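Side-chain contacts in jasmonate-induced oxygenase 2 (Arabidopsis thaliana, PDB 6LSV), which oxidises the plant defence hormone jasmonate to 12-hydroxyjasmonate, using iron, 2-oxoglutarate and molecular oxygen: residues M90-A93 with R94-R98; E191-F194 with Q195-F198; R9-S12 with L13-N17. All blocks are in the same frame, centred on the assembly; numbering follows the deposited sequence.

Contact 1: residues M90-A93 with R94-R98; sequences MDAA and RENWR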
# COMPACT_ATOMS: atom_id res chain seq x y z
N MET A 90 -1.74 17.37 -0.95
CA MET A 90 -1.58 16.13 -1.70
C MET A 90 -0.48 16.26 -2.73
O MET A 90 0.33 15.34 -2.91
CB MET A 90 -2.90 15.76 -2.38
CG MET A 90 -4.06 15.56 -1.43
SD MET A 90 -5.59 15.22 -2.33
CE MET A 90 -5.30 13.54 -2.86
N ASP A 91 -0.42 17.39 -3.43
CA ASP A 91 0.59 17.57 -4.47
C ASP A 91 1.95 17.89 -3.87
O ASP A 91 2.98 17.45 -4.39
CB ASP A 91 0.15 18.67 -5.43
CG ASP A 91 -1.19 18.37 -6.09
OD1 ASP A 91 -1.32 17.27 -6.68
OD2 ASP A 91 -2.10 19.21 -6.01
N ALA A 92 1.99 18.66 -2.77
CA ALA A 92 3.26 18.94 -2.11
C ALA A 92 3.90 17.65 -1.62
O ALA A 92 5.12 17.48 -1.71
CB ALA A 92 3.05 19.91 -0.96
N ALA A 93 3.09 16.72 -1.10
CA ALA A 93 3.61 15.42 -0.69
C ALA A 93 4.25 14.69 -1.86
O ALA A 93 5.33 14.11 -1.73
CB ALA A 93 2.49 14.58 -0.08
N ARG A 94 3.60 14.71 -3.03
CA ARG A 94 4.15 14.02 -4.18
C ARG A 94 5.44 14.69 -4.67
O ARG A 94 6.45 14.02 -4.90
CB ARG A 94 3.12 13.97 -5.30
CG ARG A 94 3.64 13.36 -6.59
CD ARG A 94 2.67 13.58 -7.73
NE ARG A 94 1.38 12.94 -7.49
CZ ARG A 94 0.29 13.58 -7.06
NH1 ARG A 94 0.33 14.88 -6.82
NH2 ARG A 94 -0.84 12.90 -6.87
N GLU A 95 5.42 16.02 -4.81
CA GLU A 95 6.56 16.71 -5.40
C GLU A 95 7.74 16.77 -4.44
O GLU A 95 8.90 16.79 -4.89
CB GLU A 95 6.16 18.11 -5.85
CG GLU A 95 5.13 18.11 -6.97
CD GLU A 95 5.48 17.15 -8.10
OE1 GLU A 95 6.61 17.23 -8.62
OE2 GLU A 95 4.62 16.32 -8.46
N ASN A 96 7.49 16.81 -3.13
CA ASN A 96 8.58 16.67 -2.17
C ASN A 96 9.27 15.32 -2.32
O ASN A 96 10.50 15.24 -2.38
CB ASN A 96 8.05 16.84 -0.75
CG ASN A 96 8.13 18.27 -0.26
OD1 ASN A 96 8.99 18.61 0.54
ND2 ASN A 96 7.23 19.11 -0.75
N TRP A 97 8.49 14.24 -2.39
CA TRP A 97 9.08 12.92 -2.55
C TRP A 97 9.71 12.76 -3.93
O TRP A 97 10.79 12.17 -4.06
CB TRP A 97 8.02 11.84 -2.31
CG TRP A 97 7.82 11.56 -0.85
CD1 TRP A 97 6.76 11.94 -0.08
CD2 TRP A 97 8.71 10.86 0.03
NE1 TRP A 97 6.93 11.52 1.22
CE2 TRP A 97 8.13 10.85 1.31
CE3 TRP A 97 9.95 10.24 -0.15
CZ2 TRP A 97 8.73 10.24 2.40
CZ3 TRP A 97 10.55 9.63 0.93
CH2 TRP A 97 9.94 9.64 2.19
N ARG A 98 9.06 13.29 -4.97
CA ARG A 98 9.67 13.26 -6.30
C ARG A 98 11.03 13.94 -6.29
O ARG A 98 11.98 13.45 -6.91
CB ARG A 98 8.75 13.92 -7.32
CG ARG A 98 9.25 13.79 -8.75
CD ARG A 98 8.57 14.78 -9.69
NE ARG A 98 7.11 14.71 -9.64
CZ ARG A 98 6.39 13.71 -10.14
NH1 ARG A 98 6.99 12.68 -10.71
NH2 ARG A 98 5.07 13.75 -10.05

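Contact 2: residues E191-F194 with Q195-F198; sequences EDKF and QEAF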
# COMPACT_ATOMS: atom_id res chain seq x y z
N GLU A 191 -20.78 1.88 14.65
CA GLU A 191 -19.96 2.62 13.71
C GLU A 191 -18.50 2.70 14.12
O GLU A 191 -17.65 3.01 13.28
CB GLU A 191 -20.53 4.03 13.52
CG GLU A 191 -20.32 4.96 14.69
CD GLU A 191 -20.51 6.42 14.31
OE1 GLU A 191 -19.65 7.25 14.69
OE2 GLU A 191 -21.51 6.73 13.63
N ASP A 192 -18.18 2.39 15.38
CA ASP A 192 -16.80 2.40 15.86
C ASP A 192 -16.27 1.00 16.14
O ASP A 192 -15.29 0.85 16.88
CB ASP A 192 -16.68 3.28 17.10
CG ASP A 192 -17.29 2.63 18.34
OD1 ASP A 192 -18.28 1.89 18.21
OD2 ASP A 192 -16.77 2.88 19.45
N LYS A 193 -16.89 -0.03 15.55
CA LYS A 193 -16.47 -1.40 15.82
C LYS A 193 -15.08 -1.69 15.27
O LYS A 193 -14.26 -2.33 15.94
CB LYS A 193 -17.50 -2.38 15.26
CG LYS A 193 -17.20 -3.85 15.53
CD LYS A 193 -16.93 -4.13 17.01
CE LYS A 193 -18.16 -3.86 17.87
NZ LYS A 193 -17.91 -4.14 19.32
N PHE A 194 -14.78 -1.22 14.05
CA PHE A 194 -13.45 -1.42 13.48
C PHE A 194 -12.39 -0.68 14.29
O PHE A 194 -11.35 -1.25 14.63
CB PHE A 194 -13.41 -0.97 12.02
CG PHE A 194 -13.87 -2.01 11.05
CD1 PHE A 194 -14.67 -3.06 11.45
CD2 PHE A 194 -13.50 -1.93 9.71
CE1 PHE A 194 -15.10 -4.01 10.55
CE2 PHE A 194 -13.92 -2.88 8.81
CZ PHE A 194 -14.72 -3.93 9.23
N GLN A 195 -12.64 0.60 14.59
CA GLN A 195 -11.71 1.36 15.42
C GLN A 195 -11.45 0.65 16.74
O GLN A 195 -10.33 0.71 17.27
CB GLN A 195 -12.26 2.76 15.67
CG GLN A 195 -11.19 3.75 16.09
CD GLN A 195 -10.26 4.08 14.95
OE1 GLN A 195 -10.71 4.44 13.86
NE2 GLN A 195 -8.96 3.95 15.18
N GLU A 196 -12.47 -0.01 17.28
CA GLU A 196 -12.30 -0.82 18.49
C GLU A 196 -11.35 -1.98 18.23
O GLU A 196 -10.37 -2.18 18.97
CB GLU A 196 -13.67 -1.32 18.95
CG GLU A 196 -13.86 -1.44 20.44
CD GLU A 196 -15.25 -1.95 20.78
OE1 GLU A 196 -15.43 -3.18 20.87
OE2 GLU A 196 -16.17 -1.11 20.94
N ALA A 197 -11.62 -2.76 17.18
CA ALA A 197 -10.84 -3.96 16.91
C ALA A 197 -9.38 -3.63 16.61
O ALA A 197 -8.49 -4.45 16.90
CB ALA A 197 -11.45 -4.73 15.74
N PHE A 198 -9.11 -2.46 16.05
CA PHE A 198 -7.75 -2.06 15.72
C PHE A 198 -6.95 -1.62 16.94
O PHE A 198 -5.73 -1.43 16.82
CB PHE A 198 -7.76 -0.91 14.71
CG PHE A 198 -7.91 -1.34 13.29
CD1 PHE A 198 -8.86 -2.29 12.93
CD2 PHE A 198 -7.13 -0.77 12.30
CE1 PHE A 198 -9.01 -2.66 11.61
CE2 PHE A 198 -7.27 -1.15 10.98
CZ PHE A 198 -8.22 -2.10 10.63
O HOH W 1 -14.42 2.53 13.02

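Contact 3: residues R9-S12 with L13-N17; sequences RVQS and LAESN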
# COMPACT_ATOMS: atom_id res chain seq x y z
N ARG A 9 20.17 -0.21 -6.74
CA ARG A 9 19.13 0.81 -6.79
C ARG A 9 18.62 0.94 -8.22
O ARG A 9 19.39 1.27 -9.13
CB ARG A 9 19.67 2.15 -6.29
CG ARG A 9 20.29 2.08 -4.91
CD ARG A 9 19.31 1.55 -3.87
NE ARG A 9 19.92 1.48 -2.55
CZ ARG A 9 19.30 1.06 -1.45
NH1 ARG A 9 18.04 0.65 -1.52
NH2 ARG A 9 19.94 1.03 -0.29
N VAL A 10 17.33 0.67 -8.41
CA VAL A 10 16.75 0.67 -9.75
C VAL A 10 16.99 1.99 -10.45
O VAL A 10 17.13 2.05 -11.68
CB VAL A 10 15.25 0.32 -9.68
CG1 VAL A 10 14.68 0.10 -11.06
CG2 VAL A 10 15.04 -0.92 -8.82
N GLN A 11 17.08 3.09 -9.69
CA GLN A 11 17.41 4.38 -10.28
C GLN A 11 18.78 4.34 -10.95
O GLN A 11 18.98 4.98 -11.99
CB GLN A 11 17.36 5.47 -9.22
CG GLN A 11 17.50 6.87 -9.79
CD GLN A 11 17.77 7.91 -8.73
OE1 GLN A 11 17.82 7.60 -7.54
NE2 GLN A 11 17.95 9.15 -9.16
N SER A 12 19.73 3.60 -10.37
CA SER A 12 21.06 3.50 -10.97
C SER A 12 20.99 2.83 -12.33
O SER A 12 21.72 3.20 -13.25
CB SER A 12 22.00 2.73 -10.04
OG SER A 12 22.06 3.31 -8.75
N LEU A 13 20.13 1.82 -12.46
CA LEU A 13 19.99 1.14 -13.75
C LEU A 13 19.37 2.06 -14.79
O LEU A 13 19.86 2.15 -15.92
CB LEU A 13 19.15 -0.13 -13.57
CG LEU A 13 19.55 -1.01 -12.38
CD1 LEU A 13 18.49 -2.08 -12.11
CD2 LEU A 13 20.90 -1.65 -12.64
N ALA A 14 18.31 2.78 -14.42
CA ALA A 14 17.67 3.69 -15.37
C ALA A 14 18.58 4.86 -15.73
O ALA A 14 18.43 5.44 -16.81
CB ALA A 14 16.35 4.20 -14.79
N GLU A 15 19.51 5.22 -14.85
CA GLU A 15 20.40 6.34 -15.13
C GLU A 15 21.56 5.92 -16.02
O GLU A 15 22.10 6.75 -16.76
CB GLU A 15 20.90 6.95 -13.83
CG GLU A 15 19.96 8.01 -13.30
CD GLU A 15 20.28 8.44 -11.89
OE1 GLU A 15 21.32 7.99 -11.36
OE2 GLU A 15 19.50 9.24 -11.32
N SER A 16 21.96 4.65 -15.96
CA SER A 16 22.65 4.11 -17.10
C SER A 16 21.70 4.10 -18.29
O SER A 16 20.50 4.36 -18.16
CB SER A 16 23.14 2.69 -16.82
OG SER A 16 23.56 2.56 -15.47
N ASN A 17 22.23 3.79 -19.46
CA ASN A 17 21.41 3.58 -20.64
C ASN A 17 21.62 2.14 -21.10
O ASN A 17 22.22 1.88 -22.14
CB ASN A 17 21.75 4.62 -21.73
CG ASN A 17 21.70 6.04 -21.20
OD1 ASN A 17 22.63 6.83 -21.40
ND2 ASN A 17 20.64 6.36 -20.47

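Contact 1: residues M90-A93 with R94-R98
D91 and R94 form the salt bridge of this contact, three residues apart on helix 87-102. Their side chains lie next to each other and point the same way. R94 NH1 meets D91 OD1 at 2.9 Å. The carboxylate oxygen comes to the edge of the guanidinium, near its plane, and uses its anti lone pair. The two planes are 37° apart. R94 sets out with CG anti to the backbone N (chi1 176°) and bends at chi3, which turns the guanidinium back toward D91. The other carboxylate oxygen, D91 OD2, is bonded to H261. R94 NH2 makes a weak bond to P238 O.

A second salt bridge lies within 94-98. R98 grips E95 side-on, with NE at 2.8 Å from E95 OE1 and NH2 at 3.1 Å from E95 OE2. R98 also pairs with E293.

Among the hydrogen bonds, A92 O takes two donors from N96. The backbone N96 N and the side-chain N96 ND2 each lie 2.8 Å from it, and they arrive from opposite faces of the carbonyl plane. ND2 stands above that plane, while N96 OD1 bonds to T160. The edge of the W97 ring faces A93 O, with CD1 3.1 Å from it.

Nonpolar contacts fill another side of the helix. A93 and W97 touch L297 of strand 294-302 and helix 161-186.

Both arginines of the segment are paired with acids. The side chain of R94 is about 7 Å from that of S296, which binds 2-oxoglutarate. Its pairing with D91 probably offsets some positive charge near that pocket.

Contact 2: residues E191-F194 with Q195-F198
K193 and E196 cross obliquely on the outer side of the short helix 193-197. K193 NZ reaches E196 OE1 at 3.1 Å and forms a salt bridge. The amine comes from above the carboxylate plane, 42° out of it. A chi1 of -178° sends K193 CG away from its backbone N, and bends at chi2 and chi3 curl the chain over toward E196. The glutamate is extended beyond CG. Its other oxygen, E196 OE2, lies 4.3 Å from D192 OD2, a like-charged neighbour. K190 forms long, weak ion pairs with both acids.

F194 and F198 stand one helical turn apart and send their rings into the protein. Both touch M180 of helix 161-186 and I271 of helix 269-274. The short helix comes between helix 161-186 and strand 204-212 in the chain and packs on the C-terminal part of the former. Strand 204-212 belongs to the main sheet, part of the jelly-roll core of 2-oxoglutarate dioxygenases. F198 CD1 approaches F194 O at 3.2 Å, obliquely to the ring. The backbone bond F198 N to F194 O, at 2.9 Å, holds the same turn.

Q195 points elsewhere. Its NE2 bonds to Y301 OH and to G200 O. At the start of the helix D192 sits at the N-cap position, but its side chain makes no capping bond. A water donates to E191 O at 3.3 Å and accepts from Q195 N at 3.1 Å.

Contact 3: residues R9-S12 with L13-N17
Q11 runs out in a fully stretched chain, with chi1 at -172°, and E15 is likewise extended beyond CG. These torsions bring the amide and the carboxylate together on one side of the helix. The two side chains cross, and their planes stand 66° apart. Q11 NE2 lies 2.7 Å from E15 OE2, but the N-H points poorly at the oxygen (122°), and the bond is weak. Q11 has firmer partners outside. Its OE1 bonds to K108 and its NE2 to M103 O.

S16 closes the helix 10-15. Its OG is anti to its own carbonyl carbon, beside the backbone N. S16 OG and S16 N both donate to S12 O, from 3.0 Å and 3.1 Å. They reach the oxygen from opposite faces of its plane.

At the other end R9 takes the N-cap position. D137 accepts from V10 N and Q11 N, the first amides of the helix, and R9 pairs with E109. L13 reaches back with CD1 4.0 Å from V10 CA.

The negative charge of D137 is probably stabilised by the helix end it meets. The Q11-E15 bond is weak and probably adds little to the hold on either side chain.

How the contacts relate
From the N terminus the chain passes contact 3, then contact 1, then contact 2. Each contact closes no more than a turn of one helix. None nests in or crosses another, and none touches another. Contact 3 joins the N-terminal helix 10-15 to D137 at the start of strand 137-144. Contact 1 packs helix 87-102 against strands 233-237 and 294-302 of the main sheet and against helix 161-186. Contact 2 follows that long helix and packs on its C-terminal part and on helix 269-274. Contacts 2 and 3 lie on opposite sides of the chain's centre, their own centres 44 Å apart. Helix 161-186 is touched by both contact 1 and contact 2.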